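Long-range contact in CRISPR-associated endonuclease/helicase Cas3 (Thermus thermophilus HB8, PDB 3SK9), which cuts single-stranded DNA in CRISPR antiviral defence through its N-terminal HD nuclease domain, the part in this chain, using transition metals such as manganese or nickel: residues Ala68-Leu76 / Val202-Asp210. Numbering follows the deposited sequence.
Sequences AALVGLHDL and VMALASFAD
Val71 and Ala206 bring the two backbones closest, with their CA atoms 4.9 Å apart, where helix 60-71 comes up against helix 196-213. Val71 is a knob in a hole formed by Val202, Leu205, Ala206 and Ala209. Its two methyls divide the work. Val71 CG1, anti to the backbone N (chi1 159°), lies 3.7 Å from Ala206 CA, with Ala209 CB also in contact. CG2 of Val71 meets CD2 of Leu205 at 3.8 Å and also touches Ala206 CB.

From Val71 on, the chain makes two overlapping type I turns, which carry His74 and Asp75 to the end of Asp210. His74 and Asp75 are the His-Asp pair that names the HD domain; with Asp210 and His29 they bind a divalent metal cation. The CB of Asp210 sits over one face of the His74 ring, 3.9 Å from its centroid, in a CH-pi contact. The Asp210 carboxylate is turned 32° from the ring plane. His74 ND1 donates to Asp75 OD1 at 2.8 Å, in a bent bond that meets the acceptor from above the carboxylate plane. Asp75 OD2 and Asp210 OD1 are two acceptors only 3.3 Å apart. Like charges this close would probably be eased by a bound cation. Asp210 OD1 is hydrogen-bonded to His29. OD2 of Asp75 forms a salt bridge with Lys78, and its OD1 is also hydrogen-bonded to His110.

The contact is buried near the centre of this mostly helical domain. Helix 26-43 packs against both segments, through Thr33 on Val71 and Val40 on Leu205. Helices 110-124 and 165-181 pack against segment 68-76.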
loop_
_atom_site.group_PDB
_atom_site.type_symbol
_atom_site.label_atom_id
_atom_site.label_comp_id
_atom_site.label_asym_id
_atom_site.label_seq_id
_atom_site.Cartn_x
_atom_site.Cartn_y
_atom_site.Cartn_z
ATOM N N ALA A 68 -3.773 2.605 6.597
ATOM C CA ALA A 68 -4.333 2.517 5.241
ATOM C C ALA A 68 -3.435 3.171 4.191
ATOM O O ALA A 68 -3.291 2.667 3.089
ATOM C CB ALA A 68 -5.782 3.175 5.192
ATOM N N ALA A 69 -2.922 4.346 4.509
ATOM C CA ALA A 69 -2.049 5.089 3.581
ATOM C C ALA A 69 -0.743 4.311 3.337
ATOM O O ALA A 69 -0.248 4.231 2.202
ATOM C CB ALA A 69 -1.709 6.435 4.184
ATOM N N LEU A 70 -0.194 3.734 4.393
ATOM C CA LEU A 70 1.036 2.957 4.241
ATOM C C LEU A 70 0.782 1.806 3.284
ATOM O O LEU A 70 1.585 1.492 2.412
ATOM C CB LEU A 70 1.451 2.361 5.594
ATOM C CG LEU A 70 2.335 3.115 6.565
ATOM C CD1 LEU A 70 2.488 2.232 7.846
ATOM C CD2 LEU A 70 3.704 3.465 5.913
ATOM N N VAL A 71 -0.312 1.091 3.528
ATOM C CA VAL A 71 -0.648 -0.093 2.724
ATOM C C VAL A 71 -0.881 0.323 1.255
ATOM O O VAL A 71 -0.622 -0.452 0.303
ATOM C CB VAL A 71 -1.907 -0.728 3.329
ATOM C CG1 VAL A 71 -2.625 -1.596 2.338
ATOM C CG2 VAL A 71 -1.481 -1.507 4.654
ATOM N N GLY A 72 -1.384 1.526 1.075
ATOM C CA GLY A 72 -1.539 2.024 -0.297
ATOM C C GLY A 72 -0.222 2.082 -1.082
ATOM O O GLY A 72 -0.236 2.208 -2.317
ATOM N N LEU A 73 0.911 2.037 -0.393
ATOM C CA LEU A 73 2.204 2.209 -1.083
ATOM C C LEU A 73 2.791 0.873 -1.495
ATOM O O LEU A 73 3.915 0.842 -2.002
ATOM C CB LEU A 73 3.207 2.933 -0.194
ATOM C CG LEU A 73 2.679 4.261 0.391
ATOM C CD1 LEU A 73 3.643 4.715 1.437
ATOM C CD2 LEU A 73 2.506 5.285 -0.705
ATOM N N HIS A 74 2.062 -0.226 -1.289
ATOM C CA HIS A 74 2.572 -1.581 -1.631
ATOM C C HIS A 74 3.172 -1.648 -3.040
ATOM O O HIS A 74 4.180 -2.309 -3.242
ATOM C CB HIS A 74 1.396 -2.584 -1.490
ATOM C CG HIS A 74 1.725 -4.042 -1.694
ATOM N ND1 HIS A 74 1.613 -4.662 -2.923
ATOM C CD2 HIS A 74 2.069 -5.017 -0.814
ATOM C CE1 HIS A 74 1.866 -5.954 -2.791
ATOM N NE2 HIS A 74 2.161 -6.195 -1.523
ATOM N N ASP A 75 2.541 -1.005 -4.025
ATOM C CA ASP A 75 3.024 -1.131 -5.416
ATOM C C ASP A 75 3.776 0.103 -5.874
ATOM O O ASP A 75 3.904 0.334 -7.081
ATOM C CB ASP A 75 1.858 -1.450 -6.395
ATOM C CG ASP A 75 1.464 -2.939 -6.390
ATOM O OD1 ASP A 75 1.974 -3.756 -5.561
ATOM O OD2 ASP A 75 0.627 -3.298 -7.242
ATOM N N LEU A 76 4.286 0.889 -4.932
ATOM C CA LEU A 76 5.060 2.064 -5.292
ATOM C C LEU A 76 6.306 1.679 -6.139
ATOM O O LEU A 76 6.769 2.452 -7.002
ATOM C CB LEU A 76 5.494 2.819 -4.030
ATOM C CG LEU A 76 6.292 4.079 -4.349
ATOM C CD1 LEU A 76 5.381 5.055 -5.099
ATOM C CD2 LEU A 76 6.841 4.730 -3.033
ATOM N N VAL A 202 0.720 -4.773 9.536
ATOM C CA VAL A 202 0.674 -4.019 8.273
ATOM C C VAL A 202 0.996 -4.908 7.070
ATOM O O VAL A 202 0.393 -4.767 5.975
ATOM C CB VAL A 202 1.638 -2.815 8.335
ATOM C CG1 VAL A 202 1.896 -2.213 6.922
ATOM C CG2 VAL A 202 1.091 -1.749 9.341
ATOM N N MET A 203 1.980 -5.798 7.246
ATOM C CA MET A 203 2.331 -6.752 6.199
ATOM C C MET A 203 1.125 -7.543 5.703
ATOM O O MET A 203 0.872 -7.599 4.500
ATOM C CB MET A 203 3.395 -7.723 6.736
ATOM C CG MET A 203 3.976 -8.674 5.691
ATOM S SD MET A 203 2.928 -10.113 5.357
ATOM C CE MET A 203 2.966 -10.910 6.966
ATOM N N ALA A 204 0.421 -8.188 6.646
ATOM C CA ALA A 204 -0.716 -9.049 6.285
ATOM C C ALA A 204 -1.834 -8.185 5.668
ATOM O O ALA A 204 -2.517 -8.598 4.717
ATOM C CB ALA A 204 -1.217 -9.790 7.547
ATOM N N LEU A 205 -2.033 -6.989 6.225
ATOM C CA LEU A 205 -3.116 -6.126 5.721
ATOM C C LEU A 205 -2.813 -5.733 4.285
ATOM O O LEU A 205 -3.708 -5.739 3.437
ATOM C CB LEU A 205 -3.247 -4.868 6.586
ATOM C CG LEU A 205 -4.339 -3.863 6.155
ATOM C CD1 LEU A 205 -5.714 -4.487 6.240
ATOM C CD2 LEU A 205 -4.228 -2.575 7.075
ATOM N N ALA A 206 -1.552 -5.387 4.006
ATOM C CA ALA A 206 -1.178 -4.948 2.651
ATOM C C ALA A 206 -1.302 -6.097 1.649
ATOM O O ALA A 206 -1.798 -5.882 0.539
ATOM C CB ALA A 206 0.215 -4.347 2.614
ATOM N N SER A 207 -0.914 -7.310 2.059
ATOM C CA SER A 207 -1.084 -8.486 1.217
ATOM C C SER A 207 -2.570 -8.711 0.794
ATOM O O SER A 207 -2.921 -8.882 -0.404
ATOM C CB SER A 207 -0.544 -9.712 1.927
ATOM O OG SER A 207 -0.905 -10.864 1.231
ATOM N N PHE A 208 -3.442 -8.676 1.769
ATOM C CA PHE A 208 -4.876 -8.783 1.483
ATOM C C PHE A 208 -5.423 -7.597 0.672
ATOM O O PHE A 208 -6.142 -7.778 -0.318
ATOM C CB PHE A 208 -5.654 -8.919 2.790
ATOM C CG PHE A 208 -7.151 -8.973 2.607
ATOM C CD1 PHE A 208 -7.766 -10.137 2.135
ATOM C CD2 PHE A 208 -7.951 -7.874 2.943
ATOM C CE1 PHE A 208 -9.169 -10.212 1.988
ATOM C CE2 PHE A 208 -9.380 -7.936 2.780
ATOM C CZ PHE A 208 -9.963 -9.118 2.318
ATOM N N ALA A 209 -5.125 -6.375 1.083
ATOM C CA ALA A 209 -5.749 -5.222 0.377
ATOM C C ALA A 209 -5.275 -5.107 -1.055
ATOM O O ALA A 209 -6.057 -4.751 -1.952
ATOM C CB ALA A 209 -5.469 -3.886 1.155
ATOM N N ASP A 210 -4.000 -5.370 -1.294
ATOM C CA ASP A 210 -3.463 -5.296 -2.683
ATOM C C ASP A 210 -4.154 -6.362 -3.553
ATOM O O ASP A 210 -4.526 -6.091 -4.707
ATOM C CB ASP A 210 -1.942 -5.534 -2.719
ATOM C CG ASP A 210 -1.380 -5.505 -4.162
ATOM O OD1 ASP A 210 -1.295 -4.409 -4.738
ATOM O OD2 ASP A 210 -1.058 -6.580 -4.713
#